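Side-chain contacts in protein Kif13b (Mus musculus, PDB 5B64), which belongs to the kinesin-3 family of microtubule motors and, through this stalk region, probably binds the guanylate kinase domain of Dlg scaffold proteins: residues 39-44 against 77-82; 81-86 against 118-123. All blocks are in the same frame, centred on the assembly; numbering follows the deposited sequence.

Contact 1 (39-44 against 77-82)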
loop_
_atom_site.group_PDB
_atom_site.type_symbol
_atom_site.label_atom_id
_atom_site.label_comp_id
_atom_site.label_asym_id
_atom_site.label_seq_id
_atom_site.Cartn_x
_atom_site.Cartn_y
_atom_site.Cartn_z
ATOM N N THR B 39 10.957 5.011 -5.381
ATOM C CA THR B 39 10.709 5.918 -6.487
ATOM C C THR B 39 11.972 6.750 -6.746
ATOM O O THR B 39 12.562 7.286 -5.824
ATOM C CB THR B 39 9.493 6.842 -6.186
ATOM O OG1 THR B 39 8.338 6.043 -5.910
ATOM C CG2 THR B 39 9.181 7.769 -7.369
ATOM N N GLU B 40 12.392 6.839 -8.000
ATOM C CA GLU B 40 13.611 7.566 -8.349
ATOM C C GLU B 40 13.284 9.036 -8.646
ATOM O O GLU B 40 12.348 9.338 -9.389
ATOM C CB GLU B 40 14.309 6.887 -9.541
ATOM C CG GLU B 40 15.422 7.698 -10.180
ATOM C CD GLU B 40 15.809 7.188 -11.577
ATOM O OE1 GLU B 40 15.375 7.786 -12.592
ATOM O OE2 GLU B 40 16.552 6.189 -11.662
ATOM N N TYR B 41 14.033 9.946 -8.030
ATOM C CA TYR B 41 13.894 11.363 -8.334
ATOM C C TYR B 41 15.187 11.855 -8.957
ATOM O O TYR B 41 16.241 11.800 -8.337
ATOM C CB TYR B 41 13.523 12.178 -7.091
ATOM C CG TYR B 41 12.199 11.759 -6.497
ATOM C CD1 TYR B 41 10.987 12.240 -7.014
ATOM C CD2 TYR B 41 12.153 10.845 -5.436
ATOM C CE1 TYR B 41 9.772 11.831 -6.475
ATOM C CE2 TYR B 41 10.953 10.437 -4.897
ATOM C CZ TYR B 41 9.766 10.924 -5.418
ATOM O OH TYR B 41 8.583 10.483 -4.866
ATOM N N LYS B 42 15.093 12.294 -10.206
ATOM C CA LYS B 42 16.230 12.814 -10.934
ATOM C C LYS B 42 15.977 14.275 -11.306
ATOM O O LYS B 42 14.860 14.652 -11.652
ATOM C CB LYS B 42 16.450 12.007 -12.209
ATOM C CG LYS B 42 17.361 10.796 -12.097
ATOM C CD LYS B 42 17.567 10.210 -13.494
ATOM C CE LYS B 42 18.226 8.834 -13.466
ATOM N NZ LYS B 42 18.175 8.176 -14.810
ATOM N N VAL B 43 17.020 15.092 -11.248
ATOM C CA VAL B 43 16.901 16.490 -11.623
ATOM C C VAL B 43 17.209 16.706 -13.119
ATOM O O VAL B 43 18.258 16.275 -13.622
ATOM C CB VAL B 43 17.798 17.386 -10.731
ATOM C CG1 VAL B 43 17.725 18.853 -11.168
ATOM C CG2 VAL B 43 17.419 17.234 -9.262
ATOM N N THR B 44 16.265 17.341 -13.818
ATOM C CA THR B 44 16.452 17.780 -15.198
ATOM C C THR B 44 16.084 19.246 -15.366
ATOM O O THR B 44 15.782 19.963 -14.414
ATOM C CB THR B 44 15.532 17.044 -16.182
ATOM O OG1 THR B 44 14.529 16.300 -15.467
ATOM C CG2 THR B 44 16.335 16.153 -17.147
ATOM N N GLN B 77 7.425 10.346 -15.067
ATOM C CA GLN B 77 6.709 11.594 -15.232
ATOM C C GLN B 77 7.567 12.750 -14.780
ATOM O O GLN B 77 8.489 12.560 -13.994
ATOM C CB GLN B 77 5.395 11.558 -14.464
ATOM C CG GLN B 77 5.551 11.292 -12.975
ATOM C CD GLN B 77 4.227 10.934 -12.300
ATOM O OE1 GLN B 77 3.981 11.336 -11.170
ATOM N NE2 GLN B 77 3.376 10.171 -12.991
ATOM N N ILE B 78 7.279 13.945 -15.295
ATOM C CA ILE B 78 7.918 15.156 -14.801
ATOM C C ILE B 78 7.064 15.898 -13.757
ATOM O O ILE B 78 5.876 16.123 -13.973
ATOM C CB ILE B 78 8.226 16.133 -15.939
ATOM C CG1 ILE B 78 9.019 15.440 -17.050
ATOM C CG2 ILE B 78 9.002 17.337 -15.405
ATOM C CD1 ILE B 78 10.361 14.872 -16.594
ATOM N N TRP B 79 7.670 16.255 -12.624
ATOM C CA TRP B 79 7.096 17.260 -11.729
ATOM C C TRP B 79 7.902 18.556 -11.763
ATOM O O TRP B 79 9.121 18.556 -11.948
ATOM C CB TRP B 79 7.147 16.811 -10.285
ATOM C CG TRP B 79 6.404 15.603 -9.937
ATOM C CD1 TRP B 79 5.672 14.813 -10.761
ATOM C CD2 TRP B 79 6.327 15.022 -8.635
ATOM N NE1 TRP B 79 5.128 13.774 -10.049
ATOM C CE2 TRP B 79 5.522 13.873 -8.745
ATOM C CE3 TRP B 79 6.864 15.362 -7.387
ATOM C CZ2 TRP B 79 5.232 13.060 -7.645
ATOM C CZ3 TRP B 79 6.571 14.557 -6.297
ATOM C CH2 TRP B 79 5.757 13.423 -6.432
ATOM N N SER B 80 7.223 19.663 -11.521
ATOM C CA SER B 80 7.914 20.920 -11.322
ATOM C C SER B 80 8.595 20.880 -9.960
ATOM O O SER B 80 8.193 20.118 -9.072
ATOM C CB SER B 80 6.920 22.078 -11.347
ATOM O OG SER B 80 6.146 22.107 -10.151
ATOM N N LEU B 81 9.628 21.703 -9.800
ATOM C CA LEU B 81 10.301 21.842 -8.520
ATOM C C LEU B 81 9.293 22.235 -7.431
ATOM O O LEU B 81 9.281 21.648 -6.344
ATOM C CB LEU B 81 11.439 22.863 -8.611
ATOM C CG LEU B 81 12.233 23.011 -7.311
ATOM C CD1 LEU B 81 12.846 21.649 -6.884
ATOM C CD2 LEU B 81 13.289 24.099 -7.384
ATOM N N GLU B 82 8.445 23.213 -7.741
ATOM C CA GLU B 82 7.414 23.687 -6.814
ATOM C C GLU B 82 6.546 22.521 -6.372
ATOM O O GLU B 82 6.177 22.418 -5.211
ATOM C CB GLU B 82 6.540 24.762 -7.467
ATOM C CG GLU B 82 5.368 25.227 -6.607
ATOM C CD GLU B 82 4.439 26.228 -7.315
ATOM O OE1 GLU B 82 3.796 27.046 -6.611
ATOM O OE2 GLU B 82 4.337 26.190 -8.565
#

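Contact 2 (81-86 against 118-123)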
loop_
_atom_site.group_PDB
_atom_site.type_symbol
_atom_site.label_atom_id
_atom_site.label_comp_id
_atom_site.label_asym_id
_atom_site.label_seq_id
_atom_site.Cartn_x
_atom_site.Cartn_y
_atom_site.Cartn_z
ATOM N N LEU B 81 9.628 21.703 -9.800
ATOM C CA LEU B 81 10.301 21.842 -8.520
ATOM C C LEU B 81 9.293 22.235 -7.431
ATOM O O LEU B 81 9.281 21.648 -6.344
ATOM C CB LEU B 81 11.439 22.863 -8.611
ATOM C CG LEU B 81 12.233 23.011 -7.311
ATOM C CD1 LEU B 81 12.846 21.649 -6.884
ATOM C CD2 LEU B 81 13.289 24.099 -7.384
ATOM N N GLU B 82 8.445 23.213 -7.741
ATOM C CA GLU B 82 7.414 23.687 -6.814
ATOM C C GLU B 82 6.546 22.521 -6.372
ATOM O O GLU B 82 6.177 22.418 -5.211
ATOM C CB GLU B 82 6.540 24.762 -7.467
ATOM C CG GLU B 82 5.368 25.227 -6.607
ATOM C CD GLU B 82 4.439 26.228 -7.315
ATOM O OE1 GLU B 82 3.796 27.046 -6.611
ATOM O OE2 GLU B 82 4.337 26.190 -8.565
ATOM N N LYS B 83 6.230 21.635 -7.308
ATOM C CA LYS B 83 5.392 20.501 -6.986
ATOM C C LYS B 83 6.088 19.509 -6.036
ATOM O O LYS B 83 5.458 19.015 -5.088
ATOM C CB LYS B 83 4.865 19.812 -8.249
ATOM C CG LYS B 83 4.249 18.458 -7.944
ATOM C CD LYS B 83 3.450 17.906 -9.086
ATOM C CE LYS B 83 3.041 16.477 -8.793
ATOM N NZ LYS B 83 2.050 16.011 -9.782
ATOM N N LEU B 84 7.368 19.221 -6.279
ATOM C CA LEU B 84 8.129 18.367 -5.365
ATOM C C LEU B 84 8.191 19.017 -3.971
ATOM O O LEU B 84 7.976 18.370 -2.935
ATOM C CB LEU B 84 9.535 18.120 -5.906
ATOM C CG LEU B 84 10.515 17.318 -5.042
ATOM C CD1 LEU B 84 10.015 15.916 -4.771
ATOM C CD2 LEU B 84 11.915 17.243 -5.686
ATOM N N GLU B 85 8.437 20.318 -3.964
ATOM C CA GLU B 85 8.567 21.045 -2.730
ATOM C C GLU B 85 7.282 20.943 -1.897
ATOM O O GLU B 85 7.346 20.717 -0.675
ATOM C CB GLU B 85 8.933 22.490 -3.039
ATOM C CG GLU B 85 9.505 23.239 -1.872
ATOM C CD GLU B 85 10.330 24.419 -2.313
ATOM O OE1 GLU B 85 10.625 25.295 -1.464
ATOM O OE2 GLU B 85 10.682 24.462 -3.515
ATOM N N ASN B 86 6.130 21.096 -2.559
ATOM C CA ASN B 86 4.822 20.876 -1.930
ATOM C C ASN B 86 4.542 19.426 -1.510
ATOM O O ASN B 86 4.069 19.176 -0.387
ATOM C CB ASN B 86 3.693 21.361 -2.824
ATOM C CG ASN B 86 3.638 22.862 -2.914
ATOM O OD1 ASN B 86 3.861 23.568 -1.921
ATOM N ND2 ASN B 86 3.347 23.371 -4.110
ATOM N N PHE B 118 3.998 9.954 -3.577
ATOM C CA PHE B 118 5.311 9.873 -4.219
ATOM C C PHE B 118 5.221 9.772 -5.750
ATOM O O PHE B 118 6.157 10.141 -6.473
ATOM C CB PHE B 118 6.132 8.700 -3.657
ATOM C CG PHE B 118 6.302 8.726 -2.157
ATOM C CD1 PHE B 118 5.485 7.940 -1.334
ATOM C CD2 PHE B 118 7.283 9.530 -1.557
ATOM C CE1 PHE B 118 5.638 7.964 0.055
ATOM C CE2 PHE B 118 7.436 9.555 -0.162
ATOM C CZ PHE B 118 6.620 8.771 0.638
ATOM N N TYR B 119 4.095 9.282 -6.243
ATOM C CA TYR B 119 3.945 9.080 -7.677
ATOM C C TYR B 119 2.467 9.217 -8.063
ATOM O O TYR B 119 1.581 8.913 -7.272
ATOM C CB TYR B 119 4.534 7.708 -8.060
ATOM C CG TYR B 119 4.403 7.342 -9.512
ATOM C CD1 TYR B 119 5.328 7.800 -10.459
ATOM C CD2 TYR B 119 3.353 6.540 -9.951
ATOM C CE1 TYR B 119 5.200 7.464 -11.802
ATOM C CE2 TYR B 119 3.217 6.209 -11.295
ATOM C CZ TYR B 119 4.143 6.664 -12.208
ATOM O OH TYR B 119 4.002 6.317 -13.527
ATOM N N ASP B 120 2.196 9.706 -9.263
ATOM C CA ASP B 120 0.819 9.950 -9.658
ATOM C C ASP B 120 0.323 8.978 -10.726
ATOM O O ASP B 120 0.817 8.977 -11.855
ATOM C CB ASP B 120 0.637 11.411 -10.071
ATOM C CG ASP B 120 0.748 12.363 -8.879
ATOM O OD1 ASP B 120 0.658 11.877 -7.721
ATOM O OD2 ASP B 120 0.919 13.586 -9.085
ATOM N N GLU B 121 -0.648 8.147 -10.345
ATOM C CA GLU B 121 -1.200 7.113 -11.227
ATOM C C GLU B 121 -1.672 7.674 -12.566
ATOM O O GLU B 121 -1.451 7.047 -13.603
ATOM C CB GLU B 121 -2.327 6.330 -10.535
ATOM N N GLN B 122 -2.308 8.846 -12.537
ATOM C CA GLN B 122 -2.693 9.576 -13.764
ATOM C C GLN B 122 -3.545 8.785 -14.774
ATOM O O GLN B 122 -3.190 8.708 -15.953
ATOM C CB GLN B 122 -1.448 10.121 -14.491
ATOM C CG GLN B 122 -0.822 11.370 -13.872
ATOM C CD GLN B 122 0.513 11.739 -14.512
ATOM O OE1 GLN B 122 0.938 11.123 -15.492
ATOM N NE2 GLN B 122 1.182 12.747 -13.954
ATOM N N GLU B 123 -4.662 8.220 -14.326
ATOM C CA GLU B 123 -5.471 7.377 -15.199
ATOM C C GLU B 123 -6.970 7.498 -14.927
ATOM O O GLU B 123 -7.788 7.383 -15.843
ATOM C CB GLU B 123 -5.025 5.917 -15.088
#

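Contact 1 (39-44 against 77-82)
Tyr41 and Trp79 meet ring to ring across the middle strand of an antiparallel sheet, one reaching from strand 40-46, the other from strand 75-80. Strand 64-71 lies between them, so the two rings meet over it, and its Val69 touches both side chains. Tyr41 CB is still 7.4 Å from Trp79 CZ3. Its first torsion (chi1 -61°) sets CG anti to the carbonyl carbon, and the side chain packs against Val25, Ala28 and Ser29 of helix 9-34. The approach is made by CE1, which comes over one face of the indole, 4.2 Å from Trp79 CZ3. The two planes are inclined at 59°, an oblique pair whose ring centroids stand 5.9 Å apart. At the tip, OH gives a hydrogen bond to the backbone O of Phe118, so the polar end of a buried residue is satisfied. The indole has its own polar need: Trp79 NE1 donates to Gln77 OE1 at 2.9 Å, with an N-H...O angle of 160° and the acceptor close to the ring plane. Met91 of helix 81-100 touches both aromatic side chains. Tyrosine and tryptophan thus suit a core with polar edges: their carbon surfaces pack against each other by van der Waals contact, while a hydroxyl and an N-H, each paired, limit how the rings can turn.

Contact 2 (81-86 against 118-123)
Lys83, in the first turn of helix 81-100, reaches Asp120 in the loop after helix 106-114. This helix start is N-capped by Ser80, whose OG accepts from Lys83 N, and the salt bridge ties the C-terminal tail to it. Lys83 points toward the tail with CG anti to its own backbone N (chi1 167°), and the rest of the chain is extended, spending its full length on the gap. NZ donates to Asp120 OD2 at 2.8 Å, meeting that oxygen nearly in line with its C-O bond. The two side chains come from opposite directions. OD2 has a second basic partner, Arg87, one turn further along the same helix, so a single carboxylate oxygen receives two cationic groups. Both cations also make cation-pi contacts with Trp79. Since neighbouring positive charge should favour the ionised carboxylate, aspartate fits this place well. With an alanine here in place of the lysine, Asp120 OD2 would probably keep Arg87 but lose its bond to the amino group, and the helix would hold the tail less firmly. Several backbone groups are also paired. Inside the turn Glu85 N bonds to Leu81 O at 2.9 Å; in the tail, Phe118 N donates to Asp116 OD1, and Asp120 O accepts from Gln77 NE2. Lys83 uses one oxygen of the carboxylate: its CE stands 3.6 Å from Asp120 OD2, whereas Asp120 OD1, 4.8 Å from Lys83 NZ, is hydrogen-bonded to a residue just outside the two segments.

How the contacts relate
The two contacts lie side by side, their centres about 8 Å apart and both near the middle of the chain. Along the sequence come strand 40-46, then strand 75-80 running straight into helix 81-100, and last the tail 118-123. Contact 1 joins the outermost strands of the three-stranded sheet, with 64-71 between them; contact 2 joins the following helix to the tail. They share Leu81 and Glu82, at the junction of strand and helix. Contact 1 is buried and contact 2 lies at the surface. Because Tyr41 OH meets Phe118 O and Gln77 NE2 meets Asp120 O, the tail touches both, and together they connect sheet, helix and tail.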